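Local coordinates for uncharacterized protein (Shigella flexneri 5a str. M90T, PDB 5EUR), which is of unknown function but assembles from three copies of a small, mainly helical chain and has been tentatively associated with glutathione S-transferases, at residues Ser4-Ile10 against Arg52-Ile57; Leu40-Ser45 against Tyr67-Trp73; Leu12-Lys16 against Gln96-Ala100; Asp9-Ser13 against Ala59-Asp63. All blocks are in the same frame, centred on the assembly; numbering follows the deposited sequence.

Contact 1. Residues Ser4-Ile10 against Arg52-Ile57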
loop_
_atom_site.group_PDB
_atom_site.type_symbol
_atom_site.label_atom_id
_atom_site.label_comp_id
_atom_site.label_asym_id
_atom_site.label_seq_id
_atom_site.Cartn_x
_atom_site.Cartn_y
_atom_site.Cartn_z
ATOM N N SER A 4 -8.086 -5.743 -13.112
ATOM C CA SER A 4 -6.743 -6.289 -13.131
ATOM C C SER A 4 -5.693 -5.189 -12.977
ATOM O O SER A 4 -5.933 -4.001 -13.224
ATOM C CB SER A 4 -6.498 -7.088 -14.414
ATOM O OG SER A 4 -6.916 -6.361 -15.543
ATOM N N TYR A 5 -4.508 -5.618 -12.569
ATOM C CA TYR A 5 -3.328 -4.776 -12.542
ATOM C C TYR A 5 -2.581 -4.923 -13.855
ATOM O O TYR A 5 -2.657 -5.959 -14.520
ATOM C CB TYR A 5 -2.400 -5.183 -11.389
ATOM C CG TYR A 5 -3.043 -5.042 -10.039
ATOM C CD1 TYR A 5 -2.808 -3.912 -9.257
ATOM C CD2 TYR A 5 -3.895 -6.024 -9.538
ATOM C CE1 TYR A 5 -3.407 -3.762 -8.036
ATOM C CE2 TYR A 5 -4.499 -5.877 -8.319
ATOM C CZ TYR A 5 -4.250 -4.751 -7.569
ATOM O OH TYR A 5 -4.842 -4.593 -6.349
ATOM N N ARG A 6 -1.862 -3.875 -14.230
ATOM C CA ARG A 6 -0.934 -4.027 -15.332
ATOM C C ARG A 6 0.197 -4.964 -14.894
ATOM O O ARG A 6 0.327 -5.315 -13.717
ATOM C CB ARG A 6 -0.429 -2.651 -15.767
ATOM C CG ARG A 6 -1.591 -1.813 -16.314
ATOM C CD ARG A 6 -1.222 -0.473 -16.925
ATOM N NE ARG A 6 -2.455 0.199 -17.341
ATOM C CZ ARG A 6 -3.050 0.059 -18.519
ATOM N NH1 ARG A 6 -2.505 -0.692 -19.471
ATOM N NH2 ARG A 6 -4.183 0.707 -18.753
ATOM N N LYS A 7 0.988 -5.425 -15.860
ATOM C CA LYS A 7 2.157 -6.233 -15.543
ATOM C C LYS A 7 3.006 -5.546 -14.485
ATOM O O LYS A 7 3.415 -4.394 -14.662
ATOM C CB LYS A 7 2.983 -6.473 -16.810
ATOM C CG LYS A 7 4.290 -7.201 -16.546
ATOM C CD LYS A 7 5.431 -6.181 -16.517
ATOM C CE LYS A 7 6.744 -6.779 -16.068
ATOM N NZ LYS A 7 7.778 -5.726 -15.929
ATOM N N LEU A 8 3.261 -6.247 -13.382
ATOM C CA LEU A 8 3.895 -5.603 -12.241
ATOM C C LEU A 8 5.371 -5.388 -12.523
ATOM O O LEU A 8 6.100 -6.335 -12.834
ATOM C CB LEU A 8 3.709 -6.430 -10.972
ATOM C CG LEU A 8 2.270 -6.732 -10.538
ATOM C CD1 LEU A 8 2.292 -7.553 -9.255
ATOM C CD2 LEU A 8 1.464 -5.444 -10.346
ATOM N N ASP A 9 5.795 -4.138 -12.411
ATOM C CA ASP A 9 7.177 -3.728 -12.620
ATOM C C ASP A 9 7.876 -3.866 -11.280
ATOM O O ASP A 9 7.884 -2.936 -10.473
ATOM C CB ASP A 9 7.222 -2.296 -13.138
ATOM C CG ASP A 9 8.629 -1.770 -13.287
ATOM O OD1 ASP A 9 9.572 -2.588 -13.354
ATOM O OD2 ASP A 9 8.789 -0.534 -13.324
ATOM N N ILE A 10 8.458 -5.044 -11.033
ATOM C CA ILE A 10 9.102 -5.355 -9.760
ATOM C C ILE A 10 10.542 -5.781 -10.008
ATOM O O ILE A 10 10.796 -6.737 -10.752
ATOM C CB ILE A 10 8.377 -6.475 -8.991
ATOM C CG1 ILE A 10 6.895 -6.172 -8.785
ATOM C CG2 ILE A 10 9.038 -6.689 -7.647
ATOM C CD1 ILE A 10 6.128 -7.429 -8.348
ATOM N N ARG A 52 -2.698 -13.755 -12.376
ATOM C CA ARG A 52 -1.813 -12.772 -13.005
ATOM C C ARG A 52 -0.853 -12.155 -11.990
ATOM O O ARG A 52 0.369 -12.075 -12.219
ATOM C CB ARG A 52 -2.635 -11.665 -13.676
ATOM C CG ARG A 52 -3.251 -12.017 -15.023
ATOM C CD ARG A 52 -4.068 -10.824 -15.569
ATOM N NE ARG A 52 -3.282 -9.587 -15.602
ATOM C CZ ARG A 52 -2.605 -9.140 -16.658
ATOM N NH1 ARG A 52 -2.617 -9.816 -17.796
ATOM N NH2 ARG A 52 -1.919 -8.006 -16.577
ATOM N N ILE A 53 -1.401 -11.671 -10.872
ATOM C CA ILE A 53 -0.560 -11.070 -9.840
ATOM C C ILE A 53 0.550 -12.029 -9.432
ATOM O O ILE A 53 1.728 -11.657 -9.367
ATOM C CB ILE A 53 -1.413 -10.672 -8.625
ATOM C CG1 ILE A 53 -2.356 -9.522 -8.994
ATOM C CG2 ILE A 53 -0.521 -10.268 -7.475
ATOM C CD1 ILE A 53 -3.501 -9.358 -7.984
ATOM N N LEU A 54 0.185 -13.282 -9.142
ATOM C CA LEU A 54 1.173 -14.221 -8.611
ATOM C C LEU A 54 2.181 -14.642 -9.674
ATOM O O LEU A 54 3.329 -14.943 -9.341
ATOM C CB LEU A 54 0.473 -15.422 -7.977
ATOM C CG LEU A 54 -0.184 -15.044 -6.634
ATOM C CD1 LEU A 54 -1.026 -16.178 -6.077
ATOM C CD2 LEU A 54 0.890 -14.637 -5.615
ATOM N N ASN A 55 1.788 -14.661 -10.945
ATOM C CA ASN A 55 2.792 -14.879 -11.979
ATOM C C ASN A 55 3.815 -13.746 -11.988
ATOM O O ASN A 55 5.012 -13.992 -12.148
ATOM C CB ASN A 55 2.129 -15.049 -13.346
ATOM C CG ASN A 55 1.622 -16.469 -13.579
ATOM O OD1 ASN A 55 2.225 -17.448 -13.120
ATOM N ND2 ASN A 55 0.536 -16.588 -14.324
ATOM N N ASP A 56 3.377 -12.500 -11.782
ATOM C CA ASP A 56 4.354 -11.411 -11.721
ATOM C C ASP A 56 5.212 -11.473 -10.457
ATOM O O ASP A 56 6.406 -11.114 -10.484
ATOM C CB ASP A 56 3.626 -10.072 -11.827
ATOM C CG ASP A 56 3.046 -9.856 -13.207
ATOM O OD1 ASP A 56 3.480 -10.559 -14.164
ATOM O OD2 ASP A 56 2.151 -9.008 -13.333
ATOM N N ILE A 57 4.621 -11.914 -9.342
ATOM C CA ILE A 57 5.386 -12.114 -8.114
ATOM C C ILE A 57 6.471 -13.165 -8.339
ATOM O O ILE A 57 7.641 -12.956 -8.004
ATOM C CB ILE A 57 4.439 -12.506 -6.963
ATOM C CG1 ILE A 57 3.489 -11.349 -6.636
ATOM C CG2 ILE A 57 5.214 -12.968 -5.738
ATOM C CD1 ILE A 57 4.201 -10.032 -6.336
HETATM O O HOH W 1 -0.505 -8.132 -12.759
HETATM O O HOH W 2 7.265 -9.113 -12.146
#
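D56 meets L8 through both its polar end and its methylene. L8 N donates to D56 OD2 at 3.0 Å with an N-H...O angle of 168°, a nearly straight bond that reaches the oxygen from above the carboxylate plane rather than within it. The side chains of L8 and D56 cross at about a right angle, with L8 CB 3.7 Å from D56 CB. L8 CG stands anti to its carbonyl carbon (chi1 -58°), and CD1 runs on from there to I53 CG2 and I57 CD1, each 4.3 Å away. Water 1 also donates to D56 OD2 and to R6 O, while water 2 links L8 O to D56 O; the extended chain is therefore tied to the helix at successive points. R52 adds one more tie: its chain bends at chi3, and NH2 gives a 3.0 Å hydrogen bond to Y5 O in the carbonyl plane. Its NE is buried here without a polar partner in the model. Beside these polar links, Y5 CE2 lies 3.6 Å from I53 CD1, and the Y5 hydroxyl bonds T38 of the second subunit. The N-terminal run 4-10 thus lies along helix 47-59 just before strand 10-12; helix 28-43 packs on Y5 and I57, and R88 of helix 79-99 forms a salt bridge with D56 OD1.

Contact 2. Residues Leu40-Ser45 against Tyr67-Trp73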
loop_
_atom_site.group_PDB
_atom_site.type_symbol
_atom_site.label_atom_id
_atom_site.label_comp_id
_atom_site.label_asym_id
_atom_site.label_seq_id
_atom_site.Cartn_x
_atom_site.Cartn_y
_atom_site.Cartn_z
ATOM N N LEU A 40 -4.099 -9.266 -3.348
ATOM C CA LEU A 40 -4.761 -10.546 -3.577
ATOM C C LEU A 40 -6.118 -10.595 -2.884
ATOM O O LEU A 40 -7.112 -10.992 -3.494
ATOM C CB LEU A 40 -3.865 -11.695 -3.109
ATOM C CG LEU A 40 -2.603 -11.904 -3.945
ATOM C CD1 LEU A 40 -1.671 -12.878 -3.217
ATOM C CD2 LEU A 40 -2.960 -12.452 -5.349
ATOM N N ASN A 41 -6.180 -10.198 -1.606
ATOM C CA ASN A 41 -7.471 -10.168 -0.913
ATOM C C ASN A 41 -8.483 -9.308 -1.660
ATOM O O ASN A 41 -9.673 -9.645 -1.735
ATOM C CB ASN A 41 -7.294 -9.651 0.521
ATOM C CG ASN A 41 -6.841 -10.742 1.477
ATOM O OD1 ASN A 41 -7.016 -11.916 1.189
ATOM N ND2 ASN A 41 -6.290 -10.356 2.627
ATOM N N SER A 42 -8.036 -8.180 -2.203
ATOM C CA SER A 42 -8.951 -7.296 -2.914
ATOM C C SER A 42 -9.447 -7.906 -4.220
ATOM O O SER A 42 -10.467 -7.441 -4.752
ATOM C CB SER A 42 -8.280 -5.944 -3.161
ATOM O OG SER A 42 -7.455 -5.982 -4.309
ATOM N N THR A 43 -8.770 -8.936 -4.748
ATOM C CA THR A 43 -9.367 -9.611 -5.907
ATOM C C THR A 43 -10.574 -10.478 -5.550
ATOM O O THR A 43 -11.329 -10.849 -6.453
ATOM C CB THR A 43 -8.351 -10.495 -6.655
ATOM O OG1 THR A 43 -8.074 -11.687 -5.903
ATOM C CG2 THR A 43 -7.066 -9.733 -6.930
ATOM N N GLY A 44 -10.797 -10.794 -4.277
ATOM C CA GLY A 44 -11.922 -11.640 -3.914
ATOM C C GLY A 44 -11.782 -13.058 -4.433
ATOM O O GLY A 44 -10.837 -13.759 -4.070
ATOM N N SER A 45 -12.702 -13.493 -5.293
ATOM C CA SER A 45 -12.620 -14.818 -5.892
ATOM C C SER A 45 -12.303 -14.758 -7.383
ATOM O O SER A 45 -12.600 -15.705 -8.120
ATOM C CB SER A 45 -13.922 -15.576 -5.636
ATOM O OG SER A 45 -14.043 -15.852 -4.251
ATOM N N TYR A 67 0.720 -17.270 -0.136
ATOM C CA TYR A 67 -0.562 -16.562 -0.109
ATOM C C TYR A 67 -1.748 -17.518 -0.122
ATOM O O TYR A 67 -2.722 -17.320 -0.862
ATOM C CB TYR A 67 -0.629 -15.562 -1.255
ATOM C CG TYR A 67 0.511 -14.581 -1.152
ATOM C CD1 TYR A 67 0.436 -13.496 -0.282
ATOM C CD2 TYR A 67 1.681 -14.761 -1.880
ATOM C CE1 TYR A 67 1.491 -12.612 -0.150
ATOM C CE2 TYR A 67 2.737 -13.878 -1.762
ATOM C CZ TYR A 67 2.635 -12.807 -0.900
ATOM O OH TYR A 67 3.693 -11.937 -0.788
ATOM N N GLY A 68 -1.661 -18.577 0.688
ATOM C CA GLY A 68 -2.820 -19.408 0.980
ATOM C C GLY A 68 -3.587 -19.866 -0.245
ATOM O O GLY A 68 -3.024 -20.394 -1.212
ATOM N N LYS A 69 -4.908 -19.680 -0.200
ATOM C CA LYS A 69 -5.762 -20.165 -1.275
ATOM C C LYS A 69 -5.359 -19.582 -2.626
ATOM O O LYS A 69 -5.429 -20.272 -3.651
ATOM C CB LYS A 69 -7.231 -19.858 -0.957
ATOM C CG LYS A 69 -7.600 -18.383 -1.027
ATOM C CD LYS A 69 -9.070 -18.155 -0.702
ATOM C CE LYS A 69 -9.371 -16.663 -0.624
ATOM N NZ LYS A 69 -10.802 -16.366 -0.282
ATOM N N TYR A 70 -4.930 -18.315 -2.655
ATOM C CA TYR A 70 -4.505 -17.729 -3.918
ATOM C C TYR A 70 -3.292 -18.467 -4.461
ATOM O O TYR A 70 -3.205 -18.723 -5.668
ATOM C CB TYR A 70 -4.197 -16.235 -3.738
ATOM C CG TYR A 70 -5.426 -15.454 -3.316
ATOM C CD1 TYR A 70 -6.470 -15.229 -4.208
ATOM C CD2 TYR A 70 -5.546 -14.942 -2.034
ATOM C CE1 TYR A 70 -7.608 -14.525 -3.826
ATOM C CE2 TYR A 70 -6.670 -14.233 -1.655
ATOM C CZ TYR A 70 -7.696 -14.033 -2.544
ATOM O OH TYR A 70 -8.817 -13.335 -2.134
ATOM N N SER A 71 -2.354 -18.824 -3.575
ATOM C CA SER A 71 -1.191 -19.599 -4.022
ATOM C C SER A 71 -1.573 -20.998 -4.498
ATOM O O SER A 71 -1.011 -21.495 -5.480
ATOM C CB SER A 71 -0.163 -19.699 -2.908
ATOM O OG SER A 71 0.423 -18.432 -2.667
ATOM N N ARG A 72 -2.488 -21.665 -3.801
ATOM C CA ARG A 72 -2.858 -23.013 -4.225
ATOM C C ARG A 72 -3.562 -22.984 -5.579
ATOM O O ARG A 72 -3.252 -23.798 -6.469
ATOM C CB ARG A 72 -3.707 -23.678 -3.138
ATOM C CG ARG A 72 -2.967 -23.735 -1.798
ATOM C CD ARG A 72 -3.619 -24.645 -0.758
ATOM N NE ARG A 72 -4.738 -24.006 -0.070
ATOM C CZ ARG A 72 -4.620 -23.271 1.033
ATOM N NH1 ARG A 72 -3.426 -23.074 1.583
ATOM N NH2 ARG A 72 -5.699 -22.730 1.585
ATOM N N TRP A 73 -4.479 -22.022 -5.767
ATOM C CA TRP A 73 -5.067 -21.790 -7.082
ATOM C C TRP A 73 -3.993 -21.572 -8.137
ATOM O O TRP A 73 -4.030 -22.187 -9.206
ATOM C CB TRP A 73 -5.999 -20.571 -7.070
ATOM C CG TRP A 73 -7.201 -20.629 -6.197
ATOM C CD1 TRP A 73 -7.728 -21.724 -5.578
ATOM C CD2 TRP A 73 -8.087 -19.534 -5.905
ATOM N NE1 TRP A 73 -8.874 -21.371 -4.892
ATOM C CE2 TRP A 73 -9.110 -20.032 -5.076
ATOM C CE3 TRP A 73 -8.096 -18.175 -6.248
ATOM C CZ2 TRP A 73 -10.140 -19.220 -4.584
ATOM C CZ3 TRP A 73 -9.130 -17.368 -5.774
ATOM C CH2 TRP A 73 -10.130 -17.896 -4.939
#
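Y67, at the N-terminal side of its segment, receives L40 CD1, which lies 3.5 Å from CG of Y67, its side chain crossing the tyrosine at about a right angle. The Y67 hydroxyl is engaged elsewhere, by T32 O, while Y67 N bonds S71 OG, four residues on.

Y70 carries most of the contact. Its ring is sandwiched: L40 CB sits over one face in a CH-pi contact, 4.1 Å from the centroid of the Y70 ring and 21° off its normal, and K69 CG from its own helix lies against the opposite face. The CG of Y70, anti to its carbonyl carbon (chi1 -63°), sends the ring into the end of helix 28-43. There Y70 OH approaches two carbonyls, G44 O at 2.8 Å and in the ring plane, and L40 O at 3.2 Å. That L40 oxygen already accepts from T43 N and from T43 OG1, the latter at 2.7 Å and on a lone pair. The same T43 OG1 passes 3.5 Å from Y70 CE1. N41 OD1 lies at another edge, its amide plane 60° from the ring, and is bonded to I3 N of the third subunit.

W73 closes the row, bringing CH2 to 4.1 Å from S45 CA after G44, with positive phi, has turned the chain out of its helix. The contact packs helix 68-75 against the C-terminal turn of helix 28-43; S50 of helix 47-59 touches both L40 and Y70, and I3 of the third subunit packs on Y67 and Y70.

Contact 3. Residues Leu12-Lys16 against Gln96-Ala100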
loop_
_atom_site.group_PDB
_atom_site.type_symbol
_atom_site.label_atom_id
_atom_site.label_comp_id
_atom_site.label_asym_id
_atom_site.label_seq_id
_atom_site.Cartn_x
_atom_site.Cartn_y
_atom_site.Cartn_z
ATOM N N LEU A 12 13.948 -6.867 -7.611
ATOM C CA LEU A 12 14.470 -7.161 -6.286
ATOM C C LEU A 12 15.906 -6.656 -6.190
ATOM O O LEU A 12 16.703 -6.844 -7.114
ATOM C CB LEU A 12 14.394 -8.671 -6.031
ATOM C CG LEU A 12 14.751 -9.290 -4.682
ATOM C CD1 LEU A 12 13.920 -8.680 -3.574
ATOM C CD2 LEU A 12 14.499 -10.789 -4.730
ATOM N N SER A 13 16.223 -5.994 -5.083
ATOM C CA SER A 13 17.552 -5.437 -4.881
ATOM C C SER A 13 18.586 -6.554 -4.747
ATOM O O SER A 13 18.268 -7.697 -4.417
ATOM C CB SER A 13 17.583 -4.553 -3.630
ATOM O OG SER A 13 17.502 -5.319 -2.430
ATOM N N ALA A 14 19.853 -6.198 -4.985
ATOM C CA ALA A 14 20.917 -7.195 -4.915
ATOM C C ALA A 14 21.004 -7.820 -3.527
ATOM O O ALA A 14 21.169 -9.038 -3.397
ATOM C CB ALA A 14 22.249 -6.561 -5.311
ATOM N N ASP A 15 20.871 -7.012 -2.476
ATOM C CA ASP A 15 20.885 -7.576 -1.131
ATOM C C ASP A 15 19.533 -8.127 -0.705
ATOM O O ASP A 15 19.407 -8.605 0.426
ATOM C CB ASP A 15 21.397 -6.545 -0.114
ATOM C CG ASP A 15 20.502 -5.321 0.011
ATOM O OD1 ASP A 15 19.337 -5.345 -0.442
ATOM O OD2 ASP A 15 20.978 -4.317 0.579
ATOM N N LYS A 16 18.530 -8.067 -1.587
ATOM C CA LYS A 16 17.173 -8.585 -1.426
ATOM C C LYS A 16 16.361 -7.830 -0.386
ATOM O O LYS A 16 15.222 -8.229 -0.110
ATOM C CB LYS A 16 17.132 -10.080 -1.066
ATOM C CG LYS A 16 18.157 -10.975 -1.766
ATOM C CD LYS A 16 17.679 -11.400 -3.145
ATOM C CE LYS A 16 18.525 -12.543 -3.718
ATOM N NZ LYS A 16 19.974 -12.203 -3.823
ATOM N N GLN A 96 20.618 -11.528 -10.782
ATOM C CA GLN A 96 21.136 -11.482 -9.417
ATOM C C GLN A 96 22.532 -12.084 -9.331
ATOM O O GLN A 96 23.380 -11.605 -8.566
ATOM C CB GLN A 96 20.186 -12.217 -8.472
ATOM C CG GLN A 96 18.909 -11.456 -8.172
ATOM C CD GLN A 96 19.118 -10.390 -7.112
ATOM O OE1 GLN A 96 20.051 -10.471 -6.307
ATOM N NE2 GLN A 96 18.256 -9.380 -7.110
ATOM N N GLU A 97 22.786 -13.142 -10.101
ATOM C CA GLU A 97 24.099 -13.773 -10.067
ATOM C C GLU A 97 25.158 -12.857 -10.667
ATOM O O GLU A 97 26.239 -12.685 -10.092
ATOM C CB GLU A 97 24.051 -15.117 -10.790
ATOM C CG GLU A 97 23.246 -16.169 -10.033
ATOM C CD GLU A 97 23.002 -17.431 -10.833
ATOM O OE1 GLU A 97 23.155 -17.404 -12.072
ATOM O OE2 GLU A 97 22.642 -18.451 -10.212
ATOM N N ARG A 98 24.865 -12.250 -11.823
ATOM C CA ARG A 98 25.829 -11.320 -12.403
ATOM C C ARG A 98 26.007 -10.075 -11.541
ATOM O O ARG A 98 27.076 -9.454 -11.568
ATOM C CB ARG A 98 25.422 -10.927 -13.822
ATOM C CG ARG A 98 25.349 -12.088 -14.797
ATOM C CD ARG A 98 25.165 -11.575 -16.216
ATOM N NE ARG A 98 23.886 -10.896 -16.393
ATOM C CZ ARG A 98 22.759 -11.498 -16.752
ATOM N NH1 ARG A 98 22.745 -12.806 -16.979
ATOM N NH2 ARG A 98 21.643 -10.794 -16.888
ATOM N N MET A 99 24.979 -9.687 -10.781
ATOM C CA MET A 99 25.149 -8.573 -9.853
ATOM C C MET A 99 26.017 -8.964 -8.668
ATOM O O MET A 99 26.762 -8.128 -8.145
ATOM C CB MET A 99 23.796 -8.072 -9.360
ATOM C CG MET A 99 22.980 -7.364 -10.414
ATOM S SD MET A 99 21.996 -6.059 -9.670
ATOM C CE MET A 99 23.204 -4.737 -9.636
ATOM N N ALA A 100 25.949 -10.224 -8.240
ATOM C CA ALA A 100 26.826 -10.715 -7.185
ATOM C C ALA A 100 28.248 -10.900 -7.709
ATOM O O ALA A 100 29.053 -11.614 -7.101
ATOM C CB ALA A 100 26.289 -12.029 -6.609
#
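Q96, in the last turn of helix 79-99, uses its whole amide to grip the type I beta turn S13-K16 in the hairpin loop between strands 10-12 and 18-21. NE2 of Q96 donates to S13 O at 3.2 Å with an N-H...O angle of 156°, but it stands 71° out of the carbonyl plane and so does not use a lone pair. The turn's own bond, K16 N to S13 O, arrives from the opposite face of that plane, so one carbonyl oxygen is held by two donors from two sides. Q96 NE2 also passes within 3.0 Å of L12 O. The glutamine chain bends at chi2 (-80°), and the amide's other end, OE1, faces the lysine: K16 NZ reaches Q96 OE1 at 3.0 Å, again from above the carbonyl plane. K16 bends at chi2 and chi4 to come back over its own turn, and its ammonium group makes a further, weak bond to A14 O. This is consistent with a positive charge easing the approach of two acceptors, A14 O and Q96 OE1. The helix side adds little apolar contact, M99 SD meeting A14 CB at 4.4 Å.

Within the turn, D15 OD1 takes bonds from S13 OG and from E17 N and forms a salt bridge with R126 of the second subunit, so the turn also meets that subunit. S13 OG meets D15 OD1 nearly along the C-O axis of the carboxylate, at 2.7 Å.

Contact 4. Residues Asp9-Ser13 against Ala59-Asp63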
loop_
_atom_site.group_PDB
_atom_site.type_symbol
_atom_site.label_atom_id
_atom_site.label_comp_id
_atom_site.label_asym_id
_atom_site.label_seq_id
_atom_site.Cartn_x
_atom_site.Cartn_y
_atom_site.Cartn_z
ATOM N N ASP A 9 5.795 -4.138 -12.411
ATOM C CA ASP A 9 7.177 -3.728 -12.620
ATOM C C ASP A 9 7.876 -3.866 -11.280
ATOM O O ASP A 9 7.884 -2.936 -10.473
ATOM C CB ASP A 9 7.222 -2.296 -13.138
ATOM C CG ASP A 9 8.629 -1.770 -13.287
ATOM O OD1 ASP A 9 9.572 -2.588 -13.354
ATOM O OD2 ASP A 9 8.789 -0.534 -13.324
ATOM N N ILE A 10 8.458 -5.044 -11.033
ATOM C CA ILE A 10 9.102 -5.355 -9.760
ATOM C C ILE A 10 10.542 -5.781 -10.008
ATOM O O ILE A 10 10.796 -6.737 -10.752
ATOM C CB ILE A 10 8.377 -6.475 -8.991
ATOM C CG1 ILE A 10 6.895 -6.172 -8.785
ATOM C CG2 ILE A 10 9.038 -6.689 -7.647
ATOM C CD1 ILE A 10 6.128 -7.429 -8.348
ATOM N N ALA A 11 11.473 -5.124 -9.328
ATOM C CA ALA A 11 12.866 -5.545 -9.322
ATOM C C ALA A 11 13.305 -5.738 -7.885
ATOM O O ALA A 11 13.069 -4.869 -7.042
ATOM C CB ALA A 11 13.763 -4.520 -10.018
ATOM N N LEU A 12 13.948 -6.867 -7.611
ATOM C CA LEU A 12 14.470 -7.161 -6.286
ATOM C C LEU A 12 15.906 -6.656 -6.190
ATOM O O LEU A 12 16.703 -6.844 -7.114
ATOM C CB LEU A 12 14.394 -8.671 -6.031
ATOM C CG LEU A 12 14.751 -9.290 -4.682
ATOM C CD1 LEU A 12 13.920 -8.680 -3.574
ATOM C CD2 LEU A 12 14.499 -10.789 -4.730
ATOM N N SER A 13 16.223 -5.994 -5.083
ATOM C CA SER A 13 17.552 -5.437 -4.881
ATOM C C SER A 13 18.586 -6.554 -4.747
ATOM O O SER A 13 18.268 -7.697 -4.417
ATOM C CB SER A 13 17.583 -4.553 -3.630
ATOM O OG SER A 13 17.502 -5.319 -2.430
ATOM N N ALA A 59 7.729 -14.182 -11.234
ATOM C CA ALA A 59 8.680 -13.701 -12.233
ATOM C C ALA A 59 9.710 -12.755 -11.635
ATOM O O ALA A 59 10.839 -12.669 -12.141
ATOM C CB ALA A 59 7.935 -13.003 -13.366
ATOM N N ALA A 60 9.338 -12.014 -10.587
ATOM C CA ALA A 60 10.265 -11.081 -9.967
ATOM C C ALA A 60 11.250 -11.745 -9.012
ATOM O O ALA A 60 12.119 -11.055 -8.467
ATOM C CB ALA A 60 9.478 -9.992 -9.230
ATOM N N GLY A 61 11.136 -13.045 -8.776
ATOM C CA GLY A 61 12.001 -13.701 -7.821
ATOM C C GLY A 61 11.460 -13.775 -6.414
ATOM O O GLY A 61 12.189 -14.196 -5.506
ATOM N N LEU A 62 10.206 -13.391 -6.210
ATOM C CA LEU A 62 9.566 -13.433 -4.907
ATOM C C LEU A 62 8.794 -14.739 -4.745
ATOM O O LEU A 62 8.611 -15.503 -5.694
ATOM C CB LEU A 62 8.644 -12.229 -4.737
ATOM C CG LEU A 62 9.355 -10.882 -4.872
ATOM C CD1 LEU A 62 8.342 -9.723 -4.892
ATOM C CD2 LEU A 62 10.344 -10.707 -3.747
ATOM N N ASP A 63 8.324 -14.995 -3.518
ATOM C CA ASP A 63 7.682 -16.274 -3.212
ATOM C C ASP A 63 6.187 -16.180 -3.483
ATOM O O ASP A 63 5.426 -15.670 -2.655
ATOM C CB ASP A 63 7.952 -16.673 -1.770
ATOM C CG ASP A 63 7.511 -18.085 -1.465
ATOM O OD1 ASP A 63 6.798 -18.698 -2.301
ATOM O OD2 ASP A 63 7.888 -18.579 -0.380
HETATM O O HOH W 3 13.741 -9.162 -9.420
#
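I10 lays its CG2 methyl against the A60 methyl, CG2 of I10 being 3.7 Å from A60 CB, where strand 10-12, outermost in the sheet of this chain, passes the Schellman motif that ends helix 47-59. The backbones come closest here too, with the CA atoms of I10 and A60 5.8 Å apart. I10 CB is equally near A60 CB, so the alanine methyl rests against the beta branch rather than against the tip of the isoleucine. I10 CG2 also lies 4.2 Å from L62 CD1.

G61 leaves helical geometry with a positive phi of 92°, and L62 N probably bonds I57 O, in keeping with the motif. This reversal carries L62 back toward the strand. L12, two residues along from I10 and on the same side, meets it: CD1 of L12 lies 4.1 Å from L62 CD2, the two chains running obliquely to each other. Because L12 CG is anti to its backbone N (chi1 -174°), the leucine leans over the helix end, with CD2 of L12 4.2 Å from G61 O and CB near A60 O. A11 between them points its methyl away, where F127 of the second subunit packs on it, and bonds L20 of the neighbouring strand through its backbone.

F31 of helix 28-43 touches both I10 and L62, placing this apolar patch between that helix and the helix end. No direct hydrogen bond joins the two segments; the polar link runs through water 3, which accepts from L12 N at 2.9 Å and donates to A60 O at 2.7 Å.

Contacts 1, 4 and 3 follow one another along residues 4-16, so the N-terminal run and first strand meet the body of helix 47-59, then its end, then the tip of helix 79-99, tying these two helices together. Contacts 1 and 4 share D9 and I10, with centres about 10 Å apart; contacts 3 and 4 share L12 and S13, at about 11 Å. The centres of contacts 1 and 2 are about 13 Å apart, and the two touch at L54 and Y70; contact 2 is centred about 28 Å from contact 3. Contact 3 joins the segments farthest apart in sequence, and contact 2 is nested within the chain loop it closes. Contacts 1, 3 and 4 touch the second subunit, contact 2 chiefly the third.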